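Local atomic coordinates of neurotoxin (Clostridium botulinum, PDB entry 1ZB7), a protein that acts in the host cytosol as a zinc endopeptidase, the light chain of a botulinum neurotoxin, and cuts synaptobrevins of the synaptic vesicle at an Ala-Ala bond. Residues I99-S104 and G362-K367; E395-A400 and N409-A414; A122-D127 and A300-I305. All blocks are in the same frame, centred on the assembly; numbering follows the deposited sequence.

Contact 1: I99-S104 and G362-K367; sequences INSKPS and GEYGIK
Tyr364 reaches with its phenol into the turn Ile99-Lys102, and the densest part of the contact gathers round its ring. Its OH donates to Ile99 O over 2.6 Å, arriving in the carbonyl plane on a lone pair, with a C=O...donor angle of 134°. A weak hydrogen bond joins the same hydroxyl oxygen to Gly105 N. Over one face of the ring lies Lys102: its CD stands 3.8 Å from the centroid of the Tyr364 ring and 16° off the normal, a CH-pi contact. The lysine chain runs back along the ring, from the hydroxyl toward the tyrosine's backbone. Lys102 CB meets Tyr364 OH at 3.4 Å. Farther along, Lys102 CD reaches Glu363 O at 3.5 Å. This course starts from a chi1 of -76°, which sets Lys102 CG anti to its own carbonyl carbon. Ser104 OG adds an oblique approach to Tyr364 CE2 at 3.5 Å.

The end of helix 357-364, closed by a Schellman motif at Gly365, thus meets the corner between helices 82-99 and 103-114, which a type I turn links. The Ile99 side chain, leaving the backbone away from 362-367, packs on Leu228, Met229 and Leu232 of the HExxH helix 224-239.

The fit is slacker at exposed Glu363, whose CB is 3.9 Å from Ser104 OG. Ser101 OG, hydrogen-bonded to Arg98 O, stays 4.0 Å from Tyr364 CE1, near the ring's edge.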
ATOM      1  N   ILE A  99      22.752  17.835  -6.666  1.00 41.18           N
ATOM      2  CA  ILE A  99      21.472  18.074  -7.267  1.00 41.93           C
ATOM      3  C   ILE A  99      21.692  19.041  -8.426  1.00 42.98           C
ATOM      4  O   ILE A  99      21.171  18.882  -9.529  1.00 43.04           O
ATOM      5  CB  ILE A  99      20.466  18.661  -6.246  1.00 42.12           C
ATOM      6  CG1 ILE A  99      20.115  17.566  -5.216  1.00 43.52           C
ATOM      7  CG2 ILE A  99      19.205  19.225  -6.974  1.00 41.61           C
ATOM      8  CD1 ILE A  99      19.572  18.055  -3.898  1.00 43.43           C
ATOM      9  N   ASN A 100      22.499  20.049  -8.158  1.00 44.53           N
ATOM     10  CA  ASN A 100      22.809  21.075  -9.137  1.00 44.49           C
ATOM     11  C   ASN A 100      23.682  20.580 -10.351  1.00 44.61           C
ATOM     12  O   ASN A 100      23.923  21.389 -11.216  1.00 45.26           O
ATOM     13  CB  ASN A 100      23.385  22.342  -8.445  1.00 43.25           C
ATOM     14  CG  ASN A 100      22.974  23.656  -9.156  1.00 43.19           C
ATOM     15  OD1 ASN A 100      21.809  23.804  -9.671  1.00 39.63           O
ATOM     16  ND2 ASN A 100      23.868  24.678  -9.062  1.00 37.51           N
ATOM     17  N   SER A 101      24.042  19.289 -10.442  1.00 44.04           N
ATOM     18  CA  SER A 101      24.973  18.789 -11.477  1.00 45.29           C
ATOM     19  C   SER A 101      24.281  18.431 -12.752  1.00 46.37           C
ATOM     20  O   SER A 101      24.924  18.207 -13.729  1.00 47.23           O
ATOM     21  CB  SER A 101      25.835  17.585 -11.052  1.00 44.98           C
ATOM     22  OG  SER A 101      25.058  16.445 -10.644  1.00 45.43           O
ATOM     23  N   LYS A 102      22.966  18.385 -12.751  1.00 48.35           N
ATOM     24  CA  LYS A 102      22.209  17.918 -13.912  1.00 48.44           C
ATOM     25  C   LYS A 102      21.004  18.845 -14.173  1.00 47.28           C
ATOM     26  O   LYS A 102      20.514  19.494 -13.275  1.00 45.06           O
ATOM     27  CB  LYS A 102      21.760  16.460 -13.695  1.00 49.57           C
ATOM     28  CG  LYS A 102      22.901  15.444 -13.875  1.00 50.24           C
ATOM     29  CD  LYS A 102      22.410  14.013 -13.752  1.00 52.01           C
ATOM     30  CE  LYS A 102      23.584  13.074 -13.379  1.00 54.89           C
ATOM     31  NZ  LYS A 102      24.639  13.234 -14.423  1.00 55.59           N
ATOM     32  N   PRO A 103      20.590  18.961 -15.430  1.00 46.56           N
ATOM     33  CA  PRO A 103      19.549  19.997 -15.714  1.00 46.78           C
ATOM     34  C   PRO A 103      18.218  19.876 -14.908  1.00 46.70           C
ATOM     35  O   PRO A 103      17.683  20.882 -14.461  1.00 46.69           O
ATOM     36  CB  PRO A 103      19.363  19.918 -17.254  1.00 46.70           C
ATOM     37  CG  PRO A 103      20.657  19.266 -17.752  1.00 47.48           C
ATOM     38  CD  PRO A 103      21.090  18.290 -16.641  1.00 45.92           C
ATOM     39  N   SER A 104      17.738  18.658 -14.642  1.00 47.08           N
ATOM     40  CA  SER A 104      16.497  18.471 -13.885  1.00 46.45           C
ATOM     41  C   SER A 104      16.580  18.971 -12.439  1.00 45.71           C
ATOM     42  O   SER A 104      15.678  19.694 -11.954  1.00 46.97           O
ATOM     43  CB  SER A 104      16.088  17.015 -13.916  1.00 45.87           C
ATOM     44  OG  SER A 104      17.112  16.194 -13.320  1.00 48.61           O
ATOM     45  N   GLY A 362      16.214   8.158 -11.976  1.00 45.54           N
ATOM     46  CA  GLY A 362      16.565   7.741 -13.339  1.00 46.24           C
ATOM     47  C   GLY A 362      17.501   8.704 -14.051  1.00 47.00           C
ATOM     48  O   GLY A 362      18.472   8.289 -14.689  1.00 47.51           O
ATOM     49  N   GLU A 363      17.231   9.992 -13.925  1.00 47.92           N
ATOM     50  CA  GLU A 363      18.122  10.987 -14.462  1.00 49.06           C
ATOM     51  C   GLU A 363      19.530  10.912 -13.826  1.00 47.51           C
ATOM     52  O   GLU A 363      20.508  11.196 -14.488  1.00 47.28           O
ATOM     53  CB  GLU A 363      17.527  12.413 -14.328  1.00 49.96           C
ATOM     54  CG  GLU A 363      16.466  12.844 -15.406  1.00 56.87           C
ATOM     55  CD  GLU A 363      16.917  12.649 -16.932  1.00 66.79           C
ATOM     56  OE1 GLU A 363      18.079  12.214 -17.243  1.00 68.42           O
ATOM     57  OE2 GLU A 363      16.079  12.955 -17.841  1.00 70.87           O
ATOM     58  N   TYR A 364      19.621  10.544 -12.551  1.00 45.91           N
ATOM     59  CA  TYR A 364      20.896  10.618 -11.785  1.00 43.83           C
ATOM     60  C   TYR A 364      21.601   9.248 -11.658  1.00 43.12           C
ATOM     61  O   TYR A 364      22.712   9.168 -11.087  1.00 42.68           O
ATOM     62  CB  TYR A 364      20.682  11.209 -10.381  1.00 42.77           C
ATOM     63  CG  TYR A 364      20.499  12.660 -10.429  1.00 42.00           C
ATOM     64  CD1 TYR A 364      21.565  13.524 -10.136  1.00 42.15           C
ATOM     65  CD2 TYR A 364      19.269  13.230 -10.837  1.00 42.34           C
ATOM     66  CE1 TYR A 364      21.419  14.919 -10.239  1.00 41.64           C
ATOM     67  CE2 TYR A 364      19.117  14.609 -10.909  1.00 41.97           C
ATOM     68  CZ  TYR A 364      20.223  15.457 -10.636  1.00 41.90           C
ATOM     69  OH  TYR A 364      20.094  16.840 -10.733  1.00 41.08           O
ATOM     70  N   GLY A 365      21.001   8.184 -12.211  1.00 41.88           N
ATOM     71  CA  GLY A 365      21.590   6.805 -12.087  1.00 40.42           C
ATOM     72  C   GLY A 365      21.648   6.392 -10.619  1.00 40.61           C
ATOM     73  O   GLY A 365      22.658   5.900 -10.094  1.00 40.87           O
ATOM     74  N   ILE A 366      20.557   6.671  -9.925  1.00 41.15           N
ATOM     75  CA  ILE A 366      20.413   6.357  -8.506  1.00 41.62           C
ATOM     76  C   ILE A 366      19.365   5.289  -8.383  1.00 41.32           C
ATOM     77  O   ILE A 366      18.289   5.360  -8.956  1.00 40.86           O
ATOM     78  CB  ILE A 366      20.054   7.596  -7.707  1.00 42.83           C
ATOM     79  CG1 ILE A 366      21.239   8.598  -7.679  1.00 40.57           C
ATOM     80  CG2 ILE A 366      19.678   7.262  -6.327  1.00 42.87           C
ATOM     81  CD1 ILE A 366      20.797  10.044  -7.159  1.00 40.66           C
ATOM     82  N   LYS A 367      19.741   4.226  -7.695  1.00 41.95           N
ATOM     83  CA  LYS A 367      18.774   3.270  -7.239  1.00 42.00           C
ATOM     84  C   LYS A 367      17.879   3.761  -6.066  1.00 41.38           C
ATOM     85  O   LYS A 367      18.346   4.259  -5.061  1.00 40.80           O
ATOM     86  CB  LYS A 367      19.466   1.962  -6.851  1.00 41.96           C
ATOM     87  CG  LYS A 367      18.440   0.897  -6.843  1.00 42.50           C
ATOM     88  CD  LYS A 367      18.931  -0.407  -7.015  1.00 46.72           C
ATOM     89  CE  LYS A 367      17.732  -1.341  -7.214  1.00 49.73           C
ATOM     90  NZ  LYS A 367      17.928  -2.215  -8.419  1.00 51.96           N
TER

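Contact 2: E395-A400 and N409-A414; sequences EGFNIA and NGQNKA
Asn398 and Gln411 join two parts of one loop through their side-chain amides: Asn398 ND2 donates to Gln411 OE1 over 3.1 Å, nearly straight at 160°. The acceptor lies close to the amide plane of Asn398, whereas the donor is tilted 22° from the carbonyl plane of Gln411, the two amides being turned 39° apart. Each atom's stronger bond goes outside the pair, ND2 giving to Gly365 O and OE1 accepting from Lys367 N, which should fix the rotation of both buried groups.

A weaker CH...O contact involves Gly410. Its CA-H points at Phe397 O, with 3.6 Å between Gly410 CA and that oxygen. With no side chain on Gly410, the backbones close to 4.4 Å between Asn398 CA and Gly410 CA.

Van der Waals packing falls to Phe397, whose CB rests 3.3 Å from Gly410 O. Phe397 CD2 is 4.3 Å from Gln411 CG, and the ring leads away to sit edge-to-face with Tyr391 and with Phe221.

Glu395 to Asn398 form a type II' beta turn, with Gly396 at its positive-phi corner, and Asn398 centres an inverse gamma turn with a weak bond: overlapping tight turns within the irregular excursion between strands 377-381 and 421-422.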
ATOM      1  N   GLU A 395      28.723  11.432  -9.499  1.00 43.46           N
ATOM      2  CA  GLU A 395      28.282  10.012  -9.549  1.00 42.55           C
ATOM      3  C   GLU A 395      27.672   9.465  -8.249  1.00 40.92           C
ATOM      4  O   GLU A 395      27.231   8.330  -8.226  1.00 39.93           O
ATOM      5  CB  GLU A 395      29.463   9.123  -9.945  1.00 42.94           C
ATOM      6  CG  GLU A 395      29.991   9.405 -11.366  1.00 45.37           C
ATOM      7  CD  GLU A 395      30.985   8.392 -11.804  1.00 51.45           C
ATOM      8  OE1 GLU A 395      32.134   8.578 -11.294  1.00 56.62           O
ATOM      9  OE2 GLU A 395      30.638   7.396 -12.576  1.00 51.14           O
ATOM     10  N   GLY A 396      27.664  10.250  -7.166  1.00 40.15           N
ATOM     11  CA  GLY A 396      27.376   9.725  -5.806  1.00 38.73           C
ATOM     12  C   GLY A 396      28.237   8.557  -5.425  1.00 38.87           C
ATOM     13  O   GLY A 396      29.438   8.621  -5.564  1.00 39.84           O
ATOM     14  N   PHE A 397      27.623   7.426  -5.034  1.00 38.95           N
ATOM     15  CA  PHE A 397      28.350   6.210  -4.619  1.00 38.21           C
ATOM     16  C   PHE A 397      28.723   5.359  -5.818  1.00 37.90           C
ATOM     17  O   PHE A 397      29.605   4.501  -5.720  1.00 38.02           O
ATOM     18  CB  PHE A 397      27.486   5.297  -3.688  1.00 38.93           C
ATOM     19  CG  PHE A 397      27.165   5.887  -2.321  1.00 39.38           C
ATOM     20  CD1 PHE A 397      28.141   6.016  -1.356  1.00 38.55           C
ATOM     21  CD2 PHE A 397      25.853   6.283  -2.006  1.00 40.81           C
ATOM     22  CE1 PHE A 397      27.823   6.547  -0.092  1.00 36.00           C
ATOM     23  CE2 PHE A 397      25.544   6.804  -0.743  1.00 40.00           C
ATOM     24  CZ  PHE A 397      26.545   6.921   0.203  1.00 39.48           C
ATOM     25  N   ASN A 398      28.058   5.598  -6.932  1.00 38.08           N
ATOM     26  CA  ASN A 398      28.080   4.684  -8.073  1.00 40.16           C
ATOM     27  C   ASN A 398      29.215   5.079  -9.079  1.00 40.63           C
ATOM     28  O   ASN A 398      28.973   5.399 -10.232  1.00 41.18           O
ATOM     29  CB  ASN A 398      26.707   4.633  -8.780  1.00 39.83           C
ATOM     30  CG  ASN A 398      25.572   4.078  -7.873  1.00 37.95           C
ATOM     31  OD1 ASN A 398      25.827   3.232  -7.089  1.00 38.87           O
ATOM     32  ND2 ASN A 398      24.317   4.535  -8.060  1.00 39.32           N
ATOM     33  N   ILE A 399      30.431   5.067  -8.573  1.00 40.92           N
ATOM     34  CA  ILE A 399      31.629   5.628  -9.271  1.00 41.72           C
ATOM     35  C   ILE A 399      32.186   4.632 -10.316  1.00 41.43           C
ATOM     36  O   ILE A 399      32.573   3.496  -9.990  1.00 39.09           O
ATOM     37  CB  ILE A 399      32.691   5.947  -8.242  1.00 41.70           C
ATOM     38  CG1 ILE A 399      32.111   7.009  -7.241  1.00 41.93           C
ATOM     39  CG2 ILE A 399      33.962   6.480  -8.899  1.00 41.69           C
ATOM     40  CD1 ILE A 399      32.864   7.027  -5.925  1.00 40.99           C
ATOM     41  N   ALA A 400      32.079   5.020 -11.586  1.00 42.69           N
ATOM     42  CA  ALA A 400      32.483   4.086 -12.698  1.00 43.81           C
ATOM     43  C   ALA A 400      33.939   3.617 -12.578  1.00 43.97           C
ATOM     44  O   ALA A 400      34.246   2.414 -12.845  1.00 43.86           O
ATOM     45  CB  ALA A 400      32.214   4.714 -14.058  1.00 43.99           C
ATOM     46  N   ASN A 409      26.072  -0.914  -8.040  1.00 42.26           N
ATOM     47  CA  ASN A 409      26.851  -1.639  -7.040  1.00 41.66           C
ATOM     48  C   ASN A 409      27.338  -0.778  -5.873  1.00 39.81           C
ATOM     49  O   ASN A 409      27.587  -1.265  -4.749  1.00 38.12           O
ATOM     50  CB  ASN A 409      28.048  -2.352  -7.703  1.00 42.69           C
ATOM     51  CG  ASN A 409      27.703  -3.756  -8.192  1.00 45.01           C
ATOM     52  OD1 ASN A 409      26.574  -4.211  -8.103  1.00 53.19           O
ATOM     53  ND2 ASN A 409      28.670  -4.416  -8.735  1.00 47.48           N
ATOM     54  N   GLY A 410      27.495   0.496  -6.145  1.00 38.75           N
ATOM     55  CA  GLY A 410      27.946   1.421  -5.100  1.00 40.06           C
ATOM     56  C   GLY A 410      26.893   1.650  -3.996  1.00 39.67           C
ATOM     57  O   GLY A 410      27.225   2.084  -2.941  1.00 38.96           O
ATOM     58  N   GLN A 411      25.628   1.350  -4.278  1.00 40.44           N
ATOM     59  CA  GLN A 411      24.536   1.401  -3.279  1.00 41.05           C
ATOM     60  C   GLN A 411      24.202   0.011  -2.701  1.00 40.21           C
ATOM     61  O   GLN A 411      23.359  -0.136  -1.831  1.00 38.95           O
ATOM     62  CB  GLN A 411      23.278   1.991  -3.915  1.00 40.82           C
ATOM     63  CG  GLN A 411      23.340   3.529  -4.240  1.00 41.89           C
ATOM     64  CD  GLN A 411      22.052   3.980  -4.901  1.00 42.10           C
ATOM     65  OE1 GLN A 411      21.984   4.042  -6.100  1.00 45.05           O
ATOM     66  NE2 GLN A 411      21.007   4.159  -4.128  1.00 39.74           N
ATOM     67  N   ASN A 412      24.913  -0.997  -3.160  1.00 40.51           N
ATOM     68  CA  ASN A 412      24.639  -2.393  -2.805  1.00 40.68           C
ATOM     69  C   ASN A 412      25.268  -2.685  -1.455  1.00 41.29           C
ATOM     70  O   ASN A 412      26.464  -2.628  -1.323  1.00 40.02           O
ATOM     71  CB  ASN A 412      25.189  -3.308  -3.908  1.00 40.99           C
ATOM     72  CG  ASN A 412      24.737  -4.774  -3.769  1.00 40.69           C
ATOM     73  OD1 ASN A 412      24.671  -5.314  -2.677  1.00 41.88           O
ATOM     74  ND2 ASN A 412      24.415  -5.403  -4.902  1.00 41.67           N
ATOM     75  N   LYS A 413      24.464  -2.993  -0.430  1.00 42.83           N
ATOM     76  CA  LYS A 413      25.081  -3.174   0.911  1.00 43.35           C
ATOM     77  C   LYS A 413      26.163  -4.296   0.908  1.00 43.20           C
ATOM     78  O   LYS A 413      27.104  -4.220   1.718  1.00 42.73           O
ATOM     79  CB  LYS A 413      24.070  -3.561   1.958  1.00 43.10           C
ATOM     80  CG  LYS A 413      23.296  -2.491   2.698  1.00 45.72           C
ATOM     81  CD  LYS A 413      23.498  -2.879   4.183  1.00 44.48           C
ATOM     82  CE  LYS A 413      22.324  -2.764   4.944  1.00 42.36           C
ATOM     83  NZ  LYS A 413      22.695  -3.334   6.281  1.00 42.36           N
ATOM     84  N   ALA A 414      25.967  -5.353   0.094  1.00 41.78           N
ATOM     85  CA  ALA A 414      26.924  -6.500   0.115  1.00 42.92           C
ATOM     86  C   ALA A 414      28.243  -6.212  -0.598  1.00 43.76           C
ATOM     87  O   ALA A 414      29.219  -6.826  -0.260  1.00 47.58           O
ATOM     88  CB  ALA A 414      26.317  -7.766  -0.446  1.00 41.55           C
TER

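Contact 3: A122-D127 and A300-I305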
ATOM      1  N   ALA A 122      -5.243  33.181   4.521  1.00 41.71           N
ATOM      2  CA  ALA A 122      -6.703  33.287   4.620  1.00 42.74           C
ATOM      3  C   ALA A 122      -7.168  34.360   5.548  1.00 43.50           C
ATOM      4  O   ALA A 122      -8.219  34.879   5.351  1.00 44.46           O
ATOM      5  CB  ALA A 122      -7.316  31.909   5.100  1.00 43.81           C
ATOM      6  N   SER A 123      -6.401  34.713   6.563  1.00 45.61           N
ATOM      7  CA  SER A 123      -6.851  35.698   7.534  1.00 46.81           C
ATOM      8  C   SER A 123      -6.334  37.074   7.261  1.00 47.21           C
ATOM      9  O   SER A 123      -6.601  38.000   8.032  1.00 47.87           O
ATOM     10  CB  SER A 123      -6.298  35.286   8.889  1.00 48.51           C
ATOM     11  OG  SER A 123      -4.881  35.485   8.840  1.00 53.02           O
ATOM     12  N   THR A 124      -5.543  37.262   6.200  1.00 47.62           N
ATOM     13  CA  THR A 124      -5.147  38.641   5.862  1.00 47.02           C
ATOM     14  C   THR A 124      -6.156  39.255   4.927  1.00 45.47           C
ATOM     15  O   THR A 124      -6.678  38.560   4.081  1.00 44.91           O
ATOM     16  CB  THR A 124      -3.684  38.717   5.336  1.00 48.63           C
ATOM     17  OG1 THR A 124      -3.526  37.865   4.207  1.00 52.73           O
ATOM     18  CG2 THR A 124      -2.728  38.195   6.419  1.00 44.75           C
ATOM     19  N   PRO A 125      -6.429  40.567   5.084  1.00 43.65           N
ATOM     20  CA  PRO A 125      -7.331  41.245   4.146  1.00 43.80           C
ATOM     21  C   PRO A 125      -6.887  41.069   2.673  1.00 42.16           C
ATOM     22  O   PRO A 125      -5.767  41.298   2.360  1.00 39.05           O
ATOM     23  CB  PRO A 125      -7.311  42.757   4.603  1.00 43.59           C
ATOM     24  CG  PRO A 125      -6.759  42.724   6.048  1.00 44.05           C
ATOM     25  CD  PRO A 125      -5.871  41.485   6.099  1.00 43.77           C
ATOM     26  N   PRO A 126      -7.810  40.679   1.792  1.00 42.63           N
ATOM     27  CA  PRO A 126      -7.534  40.392   0.402  1.00 42.70           C
ATOM     28  C   PRO A 126      -6.971  41.583  -0.362  1.00 42.71           C
ATOM     29  O   PRO A 126      -6.251  41.399  -1.319  1.00 42.56           O
ATOM     30  CB  PRO A 126      -8.934  40.033  -0.145  1.00 44.12           C
ATOM     31  CG  PRO A 126      -9.630  39.446   1.025  1.00 43.11           C
ATOM     32  CD  PRO A 126      -9.254  40.467   2.082  1.00 42.95           C
ATOM     33  N   ASP A 127      -7.296  42.783   0.084  1.00 42.61           N
ATOM     34  CA  ASP A 127      -6.799  43.979  -0.506  1.00 42.83           C
ATOM     35  C   ASP A 127      -5.409  44.457   0.003  1.00 42.42           C
ATOM     36  O   ASP A 127      -4.920  45.512  -0.455  1.00 38.00           O
ATOM     37  CB  ASP A 127      -7.853  45.050  -0.471  1.00 41.40           C
ATOM     38  CG  ASP A 127      -8.025  45.732   0.908  1.00 45.64           C
ATOM     39  OD1 ASP A 127      -7.713  45.150   1.956  1.00 48.14           O
ATOM     40  OD2 ASP A 127      -8.609  46.873   0.921  1.00 48.70           O
ATOM     41  N   ALA A 300      -4.779  34.953  -8.052  1.00 36.21           N
ATOM     42  CA  ALA A 300      -5.013  35.960  -9.100  1.00 37.61           C
ATOM     43  C   ALA A 300      -6.115  36.962  -8.670  1.00 38.18           C
ATOM     44  O   ALA A 300      -5.877  38.160  -8.784  1.00 39.73           O
ATOM     45  CB  ALA A 300      -5.313  35.310 -10.513  1.00 37.87           C
ATOM     46  N   ASN A 301      -7.283  36.502  -8.203  1.00 38.74           N
ATOM     47  CA  ASN A 301      -8.302  37.397  -7.650  1.00 39.87           C
ATOM     48  C   ASN A 301      -7.759  38.385  -6.554  1.00 39.28           C
ATOM     49  O   ASN A 301      -8.040  39.572  -6.602  1.00 39.36           O
ATOM     50  CB  ASN A 301      -9.491  36.632  -7.014  1.00 41.33           C
ATOM     51  CG  ASN A 301     -10.336  35.737  -8.016  1.00 46.37           C
ATOM     52  OD1 ASN A 301     -10.389  35.991  -9.200  1.00 52.81           O
ATOM     53  ND2 ASN A 301     -11.000  34.676  -7.472  1.00 49.55           N
ATOM     54  N   ARG A 302      -6.972  37.890  -5.592  1.00 39.24           N
ATOM     55  CA  ARG A 302      -6.298  38.726  -4.589  1.00 40.14           C
ATOM     56  C   ARG A 302      -5.399  39.809  -5.211  1.00 40.69           C
ATOM     57  O   ARG A 302      -5.498  40.992  -4.807  1.00 41.61           O
ATOM     58  CB  ARG A 302      -5.515  37.886  -3.495  1.00 40.21           C
ATOM     59  CG  ARG A 302      -6.507  37.445  -2.470  1.00 41.91           C
ATOM     60  CD  ARG A 302      -6.153  36.328  -1.465  1.00 45.18           C
ATOM     61  NE  ARG A 302      -5.624  36.971  -0.285  1.00 47.31           N
ATOM     62  CZ  ARG A 302      -6.077  36.974   0.960  1.00 43.51           C
ATOM     63  NH1 ARG A 302      -7.148  36.313   1.393  1.00 44.00           N
ATOM     64  NH2 ARG A 302      -5.325  37.636   1.816  1.00 44.78           N
ATOM     65  N   LEU A 303      -4.615  39.428  -6.231  1.00 39.50           N
ATOM     66  CA  LEU A 303      -3.678  40.299  -6.843  1.00 39.99           C
ATOM     67  C   LEU A 303      -4.417  41.460  -7.485  1.00 39.33           C
ATOM     68  O   LEU A 303      -3.902  42.543  -7.520  1.00 38.96           O
ATOM     69  CB  LEU A 303      -2.824  39.586  -7.905  1.00 40.68           C
ATOM     70  CG  LEU A 303      -1.662  38.739  -7.423  1.00 43.10           C
ATOM     71  CD1 LEU A 303      -0.849  38.313  -8.627  1.00 45.09           C
ATOM     72  CD2 LEU A 303      -0.779  39.447  -6.388  1.00 46.88           C
ATOM     73  N   ASN A 304      -5.628  41.201  -7.984  1.00 38.60           N
ATOM     74  CA  ASN A 304      -6.383  42.218  -8.643  1.00 38.58           C
ATOM     75  C   ASN A 304      -6.937  43.236  -7.703  1.00 37.44           C
ATOM     76  O   ASN A 304      -7.467  44.140  -8.156  1.00 38.49           O
ATOM     77  CB  ASN A 304      -7.503  41.603  -9.501  1.00 38.31           C
ATOM     78  CG  ASN A 304      -6.951  40.889 -10.696  1.00 39.13           C
ATOM     79  OD1 ASN A 304      -5.814  41.139 -11.051  1.00 40.98           O
ATOM     80  ND2 ASN A 304      -7.689  39.941 -11.257  1.00 36.39           N
ATOM     81  N   ILE A 305      -6.893  43.035  -6.403  1.00 38.64           N
ATOM     82  CA  ILE A 305      -7.426  43.973  -5.467  1.00 39.07           C
ATOM     83  C   ILE A 305      -6.452  44.440  -4.455  1.00 38.45           C
ATOM     84  O   ILE A 305      -6.827  45.271  -3.676  1.00 37.51           O
ATOM     85  CB  ILE A 305      -8.746  43.486  -4.693  1.00 40.06           C
ATOM     86  CG1 ILE A 305      -8.506  42.298  -3.845  1.00 41.91           C
ATOM     87  CG2 ILE A 305      -9.953  43.343  -5.677  1.00 42.19           C
ATOM     88  CD1 ILE A 305      -9.860  41.722  -3.289  1.00 45.88           C
TER
HETATM   89  O   HOH W   1      -3.985  39.743  -0.660  1.00 43.05           O
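A proline-containing loop docks against the end of a long helix here: Arg302, in the last turn of helix 282-303, extends across segment 122-127, and Ile305 follows just beyond it. The arginine chain bends at chi3 (93°), and this turn carries the guanidinium across Pro126 to Thr124. There NH2 of Arg302 donates to Thr124 O over 2.8 Å, with an N-H...acceptor angle of 146°. The donor stands well above the carbonyl plane, 53° out of it, rather than on a lone pair. Thr124 OG1 also lies close to this nitrogen, although its firm partner is Asn121 O. One face of the guanidinium is covered by Pro126, whose CA sits 3.7 Å above the plane, over the centre of the Arg302 group.

A water completes the polar side. It accepts from Arg302 NE at 3.2 Å and donates to Pro126 O at 2.9 Å, bridging the helix side chain to the loop backbone.

The rest is van der Waals packing, apolar where Ile305 CD1 meets Pro126 CB at 3.7 Å. Ile305 CG1 comes within 3.5 Å of Pro126 O. Past the proline, Asp127 CA directs a CH...O contact at Ile305 O, and the two segments stay together as Asp127 bonds through its backbone to Ser307.

Arg302, which also touches Tyr118 and Phe187, therefore works through both its N-H groups and one face: NH2 and NE engage loop carbonyls, directly or through water, while the flat surface packs on the loop backbone. Across this contact the positive charge is served by neutral carbonyls and a water, with no carboxylate among its partners.

Overall arrangement
Contacts 1 and 2 are neighbours, their centres 14 Å apart, and they touch directly: Gly365 O meets Asn398 ND2 at 3.0 Å and Lys367 N meets Gln411 OE1 at 2.8 Å, both probable hydrogen bonds. The segment leaving helix 357-364 is thus held by the folded loop of contact 2. Contact 3 is remote, its centre 39 Å from that of contact 1 and 50 Å from that of contact 2, on the opposite side of the chain's centre from contact 2. In sequence, however, contact 3 is nested inside the loop that contact 1 closes. Contact 1 also reaches the HExxH helix 224-239 from its other segment, through Ile366 on Leu226.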